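Local coordinates for protein glycoside transferase (PDB 6R2M) that probably acts as an extracellular glycoside hydrolase on exopolysaccharide, and may have transferase activity, at residues F146-F149 with V150-K153; K243-A246 with R247-R250. One frame throughout, in Å; residues are numbered along the deposited sequence.

Contact 1 (F146-F149 with V150-K153)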
ATOM      1  N   PHE A 146       2.013  -7.242 -13.078  1.00  7.39           N
ATOM      2  CA  PHE A 146       1.730  -8.606 -12.661  1.00  8.44           C
ATOM      3  C   PHE A 146       2.318  -9.574 -13.665  1.00  8.57           C
ATOM      4  O   PHE A 146       2.719  -9.199 -14.769  1.00  9.63           O
ATOM      5  CB  PHE A 146       0.227  -8.870 -12.508  1.00  9.35           C
ATOM      6  CG  PHE A 146      -0.565  -8.676 -13.764  1.00  8.19           C
ATOM      7  CD1 PHE A 146      -0.567  -9.637 -14.774  1.00 10.26           C
ATOM      8  CD2 PHE A 146      -1.337  -7.545 -13.920  1.00 10.58           C
ATOM      9  CE1 PHE A 146      -1.313  -9.443 -15.930  1.00 13.84           C
ATOM     10  CE2 PHE A 146      -2.084  -7.349 -15.070  1.00 16.17           C
ATOM     11  CZ  PHE A 146      -2.076  -8.305 -16.069  1.00 14.82           C
ATOM     12  N   TYR A 147       2.394 -10.821 -13.231  1.00  8.52           N
ATOM     13  CA  TYR A 147       2.744 -11.946 -14.075  1.00  9.24           C
ATOM     14  C   TYR A 147       1.645 -12.977 -13.897  1.00  9.81           C
ATOM     15  O   TYR A 147       1.276 -13.308 -12.761  1.00  9.59           O
ATOM     16  CB  TYR A 147       4.109 -12.526 -13.690  1.00  8.02           C
ATOM     17  CG  TYR A 147       4.512 -13.772 -14.454  1.00  9.85           C
ATOM     18  CD1 TYR A 147       4.939 -13.685 -15.767  1.00 13.46           C
ATOM     19  CD2 TYR A 147       4.480 -15.025 -13.848  1.00 10.77           C
ATOM     20  CE1 TYR A 147       5.322 -14.814 -16.466  1.00 14.20           C
ATOM     21  CE2 TYR A 147       4.860 -16.161 -14.539  1.00 13.59           C
ATOM     22  CZ  TYR A 147       5.270 -16.040 -15.848  1.00 12.16           C
ATOM     23  OH  TYR A 147       5.664 -17.157 -16.548  1.00 19.57           O
ATOM     24  N   ASP A 148       1.078 -13.438 -15.008  1.00 10.17           N
ATOM     25  CA  ASP A 148       0.129 -14.545 -14.961  1.00  8.57           C
ATOM     26  C   ASP A 148       0.926 -15.842 -14.962  1.00 12.89           C
ATOM     27  O   ASP A 148       1.532 -16.213 -15.973  1.00 12.06           O
ATOM     28  CB  ASP A 148      -0.841 -14.473 -16.134  1.00 10.10           C
ATOM     29  CG  ASP A 148      -1.986 -15.439 -15.989  1.00 11.45           C
ATOM     30  OD1 ASP A 148      -1.722 -16.630 -15.760  1.00 10.94           O
ATOM     31  OD2 ASP A 148      -3.154 -15.005 -16.099  1.00 13.45           O
ATOM     32  N   PHE A 149       0.958 -16.517 -13.822  1.00  9.70           N
ATOM     33  CA  PHE A 149       1.776 -17.707 -13.646  1.00 12.01           C
ATOM     34  C   PHE A 149       1.081 -18.980 -14.102  1.00 12.32           C
ATOM     35  O   PHE A 149       1.670 -20.063 -13.983  1.00 17.25           O
ATOM     36  CB  PHE A 149       2.195 -17.841 -12.175  1.00 11.96           C
ATOM     37  CG  PHE A 149       1.071 -17.635 -11.212  1.00 11.98           C
ATOM     38  CD1 PHE A 149       0.167 -18.660 -10.961  1.00 12.52           C
ATOM     39  CD2 PHE A 149       0.901 -16.416 -10.566  1.00 10.90           C
ATOM     40  CE1 PHE A 149      -0.885 -18.478 -10.075  1.00 14.90           C
ATOM     41  CE2 PHE A 149      -0.142 -16.231  -9.678  1.00 10.28           C
ATOM     42  CZ  PHE A 149      -1.033 -17.262  -9.435  1.00 12.33           C
ATOM     43  N   VAL A 150      -0.154 -18.885 -14.580  1.00 10.81           N
ATOM     44  CA  VAL A 150      -0.840 -20.008 -15.214  1.00 14.38           C
ATOM     45  C   VAL A 150      -0.709 -19.949 -16.730  1.00 13.81           C
ATOM     46  O   VAL A 150      -0.326 -20.929 -17.366  1.00 16.14           O
ATOM     47  CB  VAL A 150      -2.317 -20.048 -14.772  1.00 12.82           C
ATOM     48  CG1 VAL A 150      -3.106 -21.067 -15.617  1.00 13.83           C
ATOM     49  CG2 VAL A 150      -2.407 -20.374 -13.285  1.00 15.23           C
ATOM     50  N   HIS A 151      -0.999 -18.789 -17.325  1.00 13.29           N
ATOM     51  CA  HIS A 151      -0.834 -18.585 -18.758  1.00 13.08           C
ATOM     52  C   HIS A 151       0.576 -18.158 -19.140  1.00 15.23           C
ATOM     53  O   HIS A 151       0.890 -18.123 -20.336  1.00 14.06           O
ATOM     54  CB  HIS A 151      -1.844 -17.551 -19.256  1.00 13.63           C
ATOM     55  CG  HIS A 151      -3.262 -17.943 -19.009  1.00 12.11           C
ATOM     56  ND1 HIS A 151      -3.879 -18.958 -19.710  1.00 14.79           N
ATOM     57  CD2 HIS A 151      -4.182 -17.479 -18.130  1.00 16.34           C
ATOM     58  CE1 HIS A 151      -5.122 -19.093 -19.282  1.00 15.79           C
ATOM     59  NE2 HIS A 151      -5.331 -18.213 -18.321  1.00 18.01           N
ATOM     60  N   LYS A 152       1.421 -17.844 -18.155  1.00 10.64           N
ATOM     61  CA  LYS A 152       2.830 -17.503 -18.380  1.00 14.49           C
ATOM     62  C   LYS A 152       2.943 -16.287 -19.298  1.00 14.42           C
ATOM     63  O   LYS A 152       3.631 -16.294 -20.324  1.00 16.47           O
ATOM     64  CB  LYS A 152       3.608 -18.712 -18.901  1.00 16.88           C
ATOM     65  CG  LYS A 152       3.405 -19.917 -17.990  1.00 23.68           C
ATOM     66  CD  LYS A 152       4.466 -20.991 -18.144  1.00 27.58           C
ATOM     67  CE  LYS A 152       4.394 -21.976 -16.987  1.00 29.47           C
ATOM     68  NZ  LYS A 152       3.029 -22.569 -16.836  1.00 34.85           N
ATOM     69  N   LYS A 153       2.249 -15.219 -18.902  1.00 11.81           N
ATOM     70  CA  LYS A 153       2.241 -13.965 -19.636  1.00 14.56           C
ATOM     71  C   LYS A 153       2.410 -12.826 -18.647  1.00 14.45           C
ATOM     72  O   LYS A 153       1.816 -12.848 -17.566  1.00 15.45           O
ATOM     73  CB  LYS A 153       0.945 -13.782 -20.431  1.00 16.63           C
ATOM     74  CG  LYS A 153       0.509 -15.014 -21.207  1.00 26.23           C
ATOM     75  CD  LYS A 153       0.940 -14.966 -22.671  1.00 34.87           C
ATOM     76  CE  LYS A 153       0.935 -16.366 -23.301  1.00 33.23           C
ATOM     77  NZ  LYS A 153      -0.127 -17.260 -22.736  1.00 32.20           N
TER

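Contact 2 (K243-A246 with R247-R250)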
ATOM      1  N   LYS A 243      -9.585  20.669   2.885  1.00 12.05           N
ATOM      2  CA  LYS A 243      -9.804  19.263   2.577  1.00  7.88           C
ATOM      3  C   LYS A 243      -9.012  18.922   1.328  1.00 10.63           C
ATOM      4  O   LYS A 243      -8.625  19.802   0.554  1.00 11.75           O
ATOM      5  CB  LYS A 243     -11.277  18.931   2.313  1.00 13.28           C
ATOM      6  CG  LYS A 243     -12.247  19.227   3.440  1.00 11.41           C
ATOM      7  CD  LYS A 243     -13.667  18.914   2.974  1.00 14.45           C
ATOM      8  CE  LYS A 243     -14.675  19.133   4.078  1.00 18.92           C
ATOM      9  NZ  LYS A 243     -16.032  18.726   3.625  1.00 21.75           N
ATOM     10  N   VAL A 244      -8.816  17.623   1.113  1.00  9.50           N
ATOM     11  CA  VAL A 244      -8.427  17.091  -0.185  1.00  6.95           C
ATOM     12  C   VAL A 244      -9.429  15.999  -0.526  1.00  9.42           C
ATOM     13  O   VAL A 244      -9.693  15.115   0.295  1.00  9.33           O
ATOM     14  CB  VAL A 244      -6.983  16.554  -0.190  1.00  7.72           C
ATOM     15  CG1 VAL A 244      -6.652  15.907  -1.542  1.00  8.89           C
ATOM     16  CG2 VAL A 244      -5.974  17.674   0.117  1.00  8.42           C
ATOM     17  N   TYR A 245     -10.032  16.086  -1.701  1.00  7.91           N
ATOM     18  CA  TYR A 245     -11.127  15.185  -2.014  1.00  8.73           C
ATOM     19  C   TYR A 245     -10.615  13.864  -2.576  1.00  7.11           C
ATOM     20  O   TYR A 245      -9.460  13.742  -2.995  1.00  8.43           O
ATOM     21  CB  TYR A 245     -12.090  15.870  -2.979  1.00  8.72           C
ATOM     22  CG  TYR A 245     -12.794  17.020  -2.299  1.00  9.33           C
ATOM     23  CD1 TYR A 245     -13.810  16.781  -1.394  1.00 10.80           C
ATOM     24  CD2 TYR A 245     -12.410  18.333  -2.532  1.00 12.87           C
ATOM     25  CE1 TYR A 245     -14.457  17.835  -0.753  1.00 13.74           C
ATOM     26  CE2 TYR A 245     -13.055  19.390  -1.902  1.00 11.86           C
ATOM     27  CZ  TYR A 245     -14.070  19.129  -1.016  1.00 13.13           C
ATOM     28  OH  TYR A 245     -14.706  20.178  -0.383  1.00 16.89           O
ATOM     29  N   ALA A 246     -11.501  12.858  -2.565  1.00  6.84           N
ATOM     30  CA  ALA A 246     -11.113  11.505  -2.949  1.00  9.35           C
ATOM     31  C   ALA A 246     -10.831  11.370  -4.437  1.00  8.26           C
ATOM     32  O   ALA A 246      -9.974  10.565  -4.825  1.00  6.96           O
ATOM     33  CB  ALA A 246     -12.202  10.516  -2.542  1.00  7.21           C
ATOM     34  N   ARG A 247     -11.558  12.101  -5.282  1.00  8.10           N
ATOM     35  CA  ARG A 247     -11.402  11.980  -6.727  1.00  7.77           C
ATOM     36  C   ARG A 247     -11.605  13.336  -7.380  1.00  7.64           C
ATOM     37  O   ARG A 247     -12.458  14.108  -6.942  1.00  9.39           O
ATOM     38  CB  ARG A 247     -12.405  10.995  -7.330  1.00  8.73           C
ATOM     39  CG  ARG A 247     -12.191   9.551  -6.925  1.00 10.36           C
ATOM     40  CD  ARG A 247     -13.381   8.717  -7.282  1.00 14.79           C
ATOM     41  NE  ARG A 247     -13.136   7.295  -7.047  1.00 19.64           N
ATOM     42  CZ  ARG A 247     -13.498   6.634  -5.955  1.00 26.44           C
ATOM     43  NH1 ARG A 247     -14.125   7.265  -4.969  1.00 28.37           N
ATOM     44  NH2 ARG A 247     -13.229   5.337  -5.846  1.00 27.05           N
ATOM     45  N   TYR A 248     -10.841  13.610  -8.447  1.00  8.07           N
ATOM     46  CA  TYR A 248     -10.957  14.870  -9.165  1.00 10.68           C
ATOM     47  C   TYR A 248     -11.128  14.652 -10.664  1.00  8.14           C
ATOM     48  O   TYR A 248     -10.682  13.650 -11.235  1.00  9.80           O
ATOM     49  CB  TYR A 248      -9.726  15.765  -8.943  1.00  9.55           C
ATOM     50  CG  TYR A 248      -9.607  16.360  -7.566  1.00  7.96           C
ATOM     51  CD1 TYR A 248      -9.078  15.618  -6.510  1.00  9.11           C
ATOM     52  CD2 TYR A 248     -10.000  17.666  -7.321  1.00  9.49           C
ATOM     53  CE1 TYR A 248      -8.960  16.156  -5.248  1.00  8.56           C
ATOM     54  CE2 TYR A 248      -9.893  18.217  -6.055  1.00  9.13           C
ATOM     55  CZ  TYR A 248      -9.370  17.453  -5.025  1.00  8.88           C
ATOM     56  OH  TYR A 248      -9.246  17.981  -3.764  1.00  9.44           O
ATOM     57  N   GLN A 249     -11.786  15.615 -11.298  1.00 10.44           N
ATOM     58  CA  GLN A 249     -11.880  15.666 -12.746  1.00 10.99           C
ATOM     59  C   GLN A 249     -10.648  16.380 -13.299  1.00 11.09           C
ATOM     60  O   GLN A 249     -10.314  17.486 -12.865  1.00 14.75           O
ATOM     61  CB  GLN A 249     -13.167  16.380 -13.154  1.00 14.29           C
ATOM     62  CG  GLN A 249     -14.421  15.676 -12.673  1.00 14.38           C
ATOM     63  CD  GLN A 249     -14.727  14.422 -13.469  1.00 17.37           C
ATOM     64  OE1 GLN A 249     -14.829  14.468 -14.697  1.00 20.97           O
ATOM     65  NE2 GLN A 249     -14.879  13.298 -12.779  1.00 14.07           N
ATOM     66  N   ARG A 250      -9.955  15.737 -14.242  1.00 13.65           N
ATOM     67  CA  ARG A 250      -8.689  16.300 -14.699  1.00 23.04           C
ATOM     68  C   ARG A 250      -8.877  17.565 -15.519  1.00 24.04           C
ATOM     69  O   ARG A 250      -8.032  18.464 -15.465  1.00 30.55           O
ATOM     70  CB  ARG A 250      -7.922  15.279 -15.521  1.00 23.21           C
ATOM     71  CG  ARG A 250      -7.016  14.444 -14.693  1.00 23.24           C
ATOM     72  CD  ARG A 250      -5.841  13.986 -15.508  1.00 24.79           C
ATOM     73  NE  ARG A 250      -6.209  13.621 -16.872  1.00 20.51           N
ATOM     74  CZ  ARG A 250      -6.851  12.508 -17.208  1.00 17.82           C
ATOM     75  NH1 ARG A 250      -7.210  11.633 -16.278  1.00 20.38           N
ATOM     76  NH2 ARG A 250      -7.124  12.260 -18.485  1.00 20.92           N
TER

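Contact 1 (F146-F149 with V150-K153)
D148 and K153 face each other across a tight beta-hairpin at the protein surface, where strand 147-148 turns back into strand 153-154. They form an antiparallel hydrogen-bonded pair: D148 N donates to K153 O at 2.7 Å, and K153 N returns a longer bond of 3.2 Å to D148 O. A weak bond from K152 N also reaches D148 O, so K152 and K153 together oppose a single residue. This is a G1 beta bulge, with K152 in the left-handed backbone region expected there. The loop itself is organised by the carboxylate of D148. Its CG stands anti to the backbone N (chi1 -169°), which carries OD1 over the turn to accept two backbone donors: V150 N at 3.0 Å, nearly in line with the C-O bond, closes an Asx turn, and H151 N at 2.8 Å, almost straight (172°) but from above the carboxylate plane, adds a second bond. OD2 lies in the plane of the H151 ring, 3.4 Å from the edge atom CD2, and is hydrogen-bonded to T96. Within 150-153, K153 NZ bends back to donate a hydrogen bond to H151 O. On the inner side, Y147 lays its hydroxyl alongside K152, OH being 3.4 Å from CA, while the rings of Y147 and F149 both meet F86.

Contact 2 (K243-A246 with R247-R250)
Y248 folds its ring back along the chain onto Y245, three residues earlier, at the bend where the loop after helix 228-241 enters strand 247-249. The tight part is centred on the phenol oxygen. Y245 N donates to Y248 OH at 2.9 Å, and at 175° the bond is almost perfectly straight. The same oxygen sits at the edge of the Y245 ring, near its plane and 3.4 Å from CD2. Next to the hydroxyl along the ring, Y248 CE1 passes 3.3 Å from Y245 O, and the two side chains cross at about a right angle. With CG beside its own backbone N (chi1 -71°), the Y248 ring is directed back toward the loop, and V244 CG1 closes in at its edge, 4.0 Å from OH. R247 makes the contrast: its chain leads away from 243-246 and runs extended from CG to NE on the solvent side, touching S256 and the strand residues E206 and N208. The buried end is tied to helix 228-241: E237 OE1 is hydrogen-bonded to Y248 OH, so that buried oxygen is held by two bonds, one to the loop and one to the helix, and F233 meets the Y248 ring edge-to-face; M209 of helix 209-223 touches V244 and Y248, and strand 206-208 pairs alongside through V207.

Overall arrangement
Contacts 1 and 2 illustrate how sparse beta structure can be placed within a mainly helical chain. They occur in series, 146-153 closing well before 243-250 opens, with helices 165-170, 179-183, 209-223 and 228-241 among the elements between them. Their centres lie about 34 Å apart, their nearest atoms about 19 Å, and they do not touch. Each belongs to its own two-stranded antiparallel sheet: contact 1 joins sequence neighbours in a surface hairpin, whereas the strand of contact 2 pairs with the distant 206-208, two helices earlier. One therefore shapes an exposed loop, and the other is buried among the helices of this monomeric protein.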